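Local coordinates for protein Sso-CP2 metallo-carboxypetidase (Sulfolobus solfataricus, PDB 4MMO) that probably cleaves peptides from their carboxyl end as a zinc-dependent metallopeptidase of the M20 family, at residues 228-233 against 308-313; 217-222 against 280-285. One frame throughout, in Å; residues are numbered along the deposited sequence.

Contact 1. Residues 228-233 against 308-313; sequences EGFYDD and LDFRLV. With SO4 (sulfate ion), chain D.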
# COMPACT_ATOMS: atom_id res chain seq x y z
N GLU A 228 -23.58 -9.93 -4.04
CA GLU A 228 -24.95 -10.35 -4.29
C GLU A 228 -25.94 -9.30 -3.81
O GLU A 228 -25.89 -8.86 -2.66
CB GLU A 228 -25.23 -11.69 -3.59
CG GLU A 228 -26.62 -12.26 -3.87
CD GLU A 228 -26.87 -13.57 -3.14
OE1 GLU A 228 -25.89 -14.29 -2.84
OE2 GLU A 228 -28.05 -13.88 -2.86
N GLY A 229 -26.83 -8.88 -4.70
CA GLY A 229 -27.87 -7.92 -4.38
C GLY A 229 -27.49 -6.46 -4.61
O GLY A 229 -28.32 -5.57 -4.43
N PHE A 230 -26.25 -6.22 -5.01
CA PHE A 230 -25.73 -4.86 -5.15
C PHE A 230 -26.54 -4.00 -6.12
O PHE A 230 -26.80 -2.83 -5.85
CB PHE A 230 -24.27 -4.92 -5.58
CG PHE A 230 -23.59 -3.58 -5.62
CD1 PHE A 230 -23.07 -3.02 -4.47
CD2 PHE A 230 -23.44 -2.90 -6.82
CE1 PHE A 230 -22.44 -1.79 -4.50
CE2 PHE A 230 -22.81 -1.67 -6.86
CZ PHE A 230 -22.30 -1.12 -5.70
N TYR A 231 -26.95 -4.58 -7.24
CA TYR A 231 -27.63 -3.84 -8.30
C TYR A 231 -29.15 -3.87 -8.19
O TYR A 231 -29.84 -3.18 -8.94
CB TYR A 231 -27.20 -4.36 -9.68
CG TYR A 231 -25.75 -4.07 -10.01
CD1 TYR A 231 -25.37 -2.83 -10.50
CD2 TYR A 231 -24.77 -5.03 -9.82
CE1 TYR A 231 -24.05 -2.55 -10.80
CE2 TYR A 231 -23.44 -4.76 -10.12
CZ TYR A 231 -23.09 -3.52 -10.61
OH TYR A 231 -21.77 -3.26 -10.90
N ASP A 232 -29.69 -4.67 -7.27
CA ASP A 232 -31.14 -4.85 -7.17
C ASP A 232 -31.89 -3.54 -6.93
O ASP A 232 -32.98 -3.34 -7.46
CB ASP A 232 -31.48 -5.85 -6.05
CG ASP A 232 -31.09 -7.27 -6.39
OD1 ASP A 232 -30.80 -7.56 -7.57
OD2 ASP A 232 -31.07 -8.12 -5.47
N ASP A 233 -31.31 -2.65 -6.13
CA ASP A 233 -31.95 -1.39 -5.79
C ASP A 233 -31.65 -0.29 -6.81
O ASP A 233 -32.16 0.82 -6.70
CB ASP A 233 -31.50 -0.92 -4.40
CG ASP A 233 -32.22 -1.65 -3.27
OD1 ASP A 233 -32.62 -2.81 -3.47
OD2 ASP A 233 -32.38 -1.05 -2.19
N LEU A 308 -11.74 0.77 0.77
CA LEU A 308 -12.67 0.73 -0.36
C LEU A 308 -13.66 1.87 -0.26
O LEU A 308 -14.12 2.22 0.83
CB LEU A 308 -13.44 -0.59 -0.37
CG LEU A 308 -12.63 -1.88 -0.24
CD1 LEU A 308 -13.56 -3.06 0.02
CD2 LEU A 308 -11.80 -2.12 -1.48
N ASP A 309 -13.99 2.46 -1.41
CA ASP A 309 -15.10 3.39 -1.50
C ASP A 309 -16.07 2.89 -2.55
O ASP A 309 -15.67 2.49 -3.64
CB ASP A 309 -14.60 4.81 -1.81
CG ASP A 309 -14.14 4.97 -3.25
OD1 ASP A 309 -13.06 4.45 -3.59
OD2 ASP A 309 -14.86 5.63 -4.04
N PHE A 310 -17.35 2.89 -2.20
CA PHE A 310 -18.42 2.51 -3.12
C PHE A 310 -19.20 3.77 -3.49
O PHE A 310 -19.76 4.42 -2.61
CB PHE A 310 -19.40 1.53 -2.46
CG PHE A 310 -18.81 0.19 -2.12
CD1 PHE A 310 -18.10 0.01 -0.94
CD2 PHE A 310 -19.00 -0.90 -2.95
CE1 PHE A 310 -17.58 -1.23 -0.61
CE2 PHE A 310 -18.47 -2.14 -2.63
CZ PHE A 310 -17.77 -2.31 -1.46
N ARG A 311 -19.24 4.11 -4.77
CA ARG A 311 -20.10 5.20 -5.23
C ARG A 311 -21.44 4.61 -5.60
O ARG A 311 -21.51 3.61 -6.32
CB ARG A 311 -19.49 5.91 -6.44
CG ARG A 311 -18.11 6.48 -6.19
CD ARG A 311 -18.16 7.71 -5.31
NE ARG A 311 -16.81 8.18 -5.02
CZ ARG A 311 -16.51 9.41 -4.60
NH1 ARG A 311 -17.46 10.31 -4.42
NH2 ARG A 311 -15.24 9.73 -4.37
N LEU A 312 -22.51 5.22 -5.11
CA LEU A 312 -23.85 4.66 -5.24
C LEU A 312 -24.77 5.54 -6.08
O LEU A 312 -24.56 6.74 -6.22
CB LEU A 312 -24.45 4.47 -3.85
CG LEU A 312 -23.59 3.64 -2.89
CD1 LEU A 312 -24.16 3.67 -1.49
CD2 LEU A 312 -23.47 2.21 -3.40
N VAL A 313 -25.80 4.91 -6.64
CA VAL A 313 -26.80 5.61 -7.45
C VAL A 313 -28.18 5.21 -6.95
O VAL A 313 -28.32 4.19 -6.28
CB VAL A 313 -26.65 5.26 -8.94
CG1 VAL A 313 -25.27 5.66 -9.44
CG2 VAL A 313 -26.90 3.78 -9.19
S SO4 D . -16.35 13.97 -3.49
O1 SO4 D . -15.10 13.38 -3.03
O2 SO4 D . -16.84 14.94 -2.49
O3 SO4 D . -16.05 14.54 -4.81
O4 SO4 D . -17.37 12.95 -3.65

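Contact 2. Residues 217-222 against 280-285; sequences TLVDMG and PTCNVD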
# COMPACT_ATOMS: atom_id res chain seq x y z
N THR A 217 -12.72 -10.90 -5.11
CA THR A 217 -14.05 -11.48 -5.25
C THR A 217 -15.12 -10.40 -5.41
O THR A 217 -16.24 -10.69 -5.83
CB THR A 217 -14.44 -12.36 -4.03
OG1 THR A 217 -14.51 -11.55 -2.85
CG2 THR A 217 -13.42 -13.49 -3.82
N LEU A 218 -14.77 -9.17 -5.08
CA LEU A 218 -15.73 -8.07 -5.07
C LEU A 218 -16.18 -7.65 -6.48
O LEU A 218 -17.33 -7.25 -6.66
CB LEU A 218 -15.15 -6.87 -4.33
CG LEU A 218 -14.87 -7.08 -2.83
CD1 LEU A 218 -14.17 -5.87 -2.24
CD2 LEU A 218 -16.16 -7.38 -2.07
N VAL A 219 -15.28 -7.74 -7.45
CA VAL A 219 -15.56 -7.27 -8.81
C VAL A 219 -15.02 -8.24 -9.86
O VAL A 219 -14.09 -8.99 -9.58
CB VAL A 219 -14.91 -5.90 -9.06
CG1 VAL A 219 -15.48 -4.85 -8.12
CG2 VAL A 219 -13.39 -5.99 -8.91
N ASP A 220 -15.60 -8.22 -11.05
CA ASP A 220 -15.03 -8.97 -12.17
C ASP A 220 -13.96 -8.10 -12.84
O ASP A 220 -13.64 -7.03 -12.33
CB ASP A 220 -16.09 -9.44 -13.17
CG ASP A 220 -16.86 -8.29 -13.82
OD1 ASP A 220 -16.44 -7.12 -13.71
OD2 ASP A 220 -17.89 -8.59 -14.47
N MET A 221 -13.41 -8.55 -13.96
CA MET A 221 -12.27 -7.85 -14.56
C MET A 221 -12.70 -6.53 -15.20
O MET A 221 -11.88 -5.64 -15.41
CB MET A 221 -11.54 -8.73 -15.57
CG MET A 221 -12.25 -8.90 -16.91
SD MET A 221 -11.25 -9.85 -18.08
CE MET A 221 -9.84 -8.77 -18.31
N GLY A 222 -13.99 -6.42 -15.51
CA GLY A 222 -14.54 -5.22 -16.10
C GLY A 222 -14.96 -4.18 -15.08
O GLY A 222 -15.27 -3.04 -15.43
N PRO A 280 -22.63 2.67 -10.56
CA PRO A 280 -22.11 2.57 -9.19
C PRO A 280 -20.74 1.90 -9.22
O PRO A 280 -20.43 1.24 -10.21
CB PRO A 280 -23.14 1.68 -8.49
CG PRO A 280 -23.70 0.83 -9.57
CD PRO A 280 -23.72 1.70 -10.80
N THR A 281 -19.93 2.06 -8.17
CA THR A 281 -18.57 1.52 -8.17
C THR A 281 -18.22 0.75 -6.91
O THR A 281 -18.86 0.89 -5.87
CB THR A 281 -17.52 2.64 -8.31
OG1 THR A 281 -17.52 3.44 -7.13
CG2 THR A 281 -17.82 3.50 -9.53
N CYS A 282 -17.19 -0.08 -7.03
CA CYS A 282 -16.47 -0.63 -5.89
C CYS A 282 -14.99 -0.42 -6.17
O CYS A 282 -14.36 -1.20 -6.87
CB CYS A 282 -16.75 -2.12 -5.71
SG CYS A 282 -15.66 -2.92 -4.49
N ASN A 283 -14.45 0.66 -5.62
CA ASN A 283 -13.08 1.08 -5.91
C ASN A 283 -12.13 0.84 -4.74
O ASN A 283 -12.51 1.01 -3.58
CB ASN A 283 -13.09 2.56 -6.29
CG ASN A 283 -11.70 3.08 -6.60
OD1 ASN A 283 -11.12 2.74 -7.63
ND2 ASN A 283 -11.18 3.93 -5.72
N VAL A 284 -10.90 0.44 -5.06
CA VAL A 284 -9.87 0.27 -4.05
C VAL A 284 -9.03 1.54 -3.98
O VAL A 284 -8.35 1.90 -4.94
CB VAL A 284 -8.96 -0.94 -4.35
CG1 VAL A 284 -7.85 -1.07 -3.31
CG2 VAL A 284 -9.78 -2.23 -4.41
N ASP A 285 -9.08 2.22 -2.84
CA ASP A 285 -8.33 3.46 -2.64
C ASP A 285 -6.94 3.15 -2.14
O ASP A 285 -6.01 3.94 -2.34
CB ASP A 285 -9.03 4.36 -1.62
CG ASP A 285 -10.43 4.72 -2.03
OD1 ASP A 285 -10.60 5.64 -2.85
OD2 ASP A 285 -11.37 4.07 -1.53

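Contact 1. Residues 228-233 against 308-313
Phe230 meets Phe310 and Leu312 with the far end of its ring. The CB atom only starts the side chain and touches neither of them. CG stands anti to the backbone N (chi1 -174°), which carries the ring across to strand 299-312. On one side of the ring, CD2 sits over the centre of the Tyr231 ring, 3.7 Å above its plane. On the other side, CE1 lies 3.9 Å from Phe310 CD2, and the two rings meet obliquely. At the tip, CZ comes within 4.2 Å of Leu312 CD2. No hydrogen bond joins the two segments. The three side chains that touch are apolar and buried.

Arg311 sits on the same strand, but its guanidinium lies on the far side from the 228-233 loop. The chain bends at chi2 (-73°) and takes the guanidinium to a sulfate ion, probably from the crystallisation liquor. NH1 gives O4 of the sulfate a fairly straight bond of 2.8 Å. NE pairs with Asp309 OD2 at 3.4 Å, a salt bridge whose hydrogen bond is weak. NH2 hydrogen-bonds to Ser198 OG of the second subunit. His197 of that subunit also holds the sulfate. A methionine in place of Arg311 would probably leave Asp309 without its cation and the sulfate with one grip fewer.

The 228-233 loop follows helix 207-218 and precedes helix 239-247. Helix 318-331 completes the cluster: Val321 touches both Phe230 and Leu312, and Leu325 covers Phe310 against the antiparallel sheet of the dimerisation domain.

Contact 2. Residues 217-222 against 280-285
Cys282 fits against Leu218 and Val219 in the M20 dimerisation domain, where helices pack on an antiparallel sheet. The contact joins the end of helix 207-218 to the residue just before strand 283-290. Cys282 points toward the helix end. Its SG is anti to the backbone N (chi1 170°) and reaches two atoms of Leu218 alike, CB at 4.0 Å and CD1 at 4.0 Å. The CB atom of Cys282 serves the other neighbour: Val219 CG1 lies 3.9 Å from it. The same methyl group also passes 4.0 Å from Cys282 O. All of this is van der Waals contact, with no hydrogen bond between the segments.

Further out, Leu308 and Phe310 on strand 299-312 complete the apolar cluster, Leu308 against Leu218 and Phe310 against Cys282. Leu325 of helix 318-331 also packs on Leu218. Backbone bonding of Asn283 with Asp309 on strand 299-312 fixes the chain just after Cys282.

The second subunit closes in beyond Val219. Its Ile209 packs on the Val219 side chain, and its Lys213 bonds to Val219 O. After Val219 the chain turns through Asp220 to Gly222. This Asx turn is closed by a weak bond, Gly222 N to Asp220 OD1 at 3.1 Å, bent to 124° at the hydrogen.

The centres of contacts 1 and 2 lie about 10 Å apart in the dimerisation domain. Along the chain they interleave: 217-222, 228-233, 280-285, then 308-313. Both contacts reach one antiparallel sheet, in which strands 283-290 and 299-312 are neighbours. The two therefore touch directly. Arg311 O and Thr281 N, 2.9 Å apart, probably form a hydrogen bond. Asp309 OD1 comes 2.7 Å from Asp285 OD2, a closeness that may mean a proton is shared between them. Helix 318-331 contributes to both apolar clusters. Both contacts also border the second subunit, so the sheet's helix-side packing and the dimer interface share these strands.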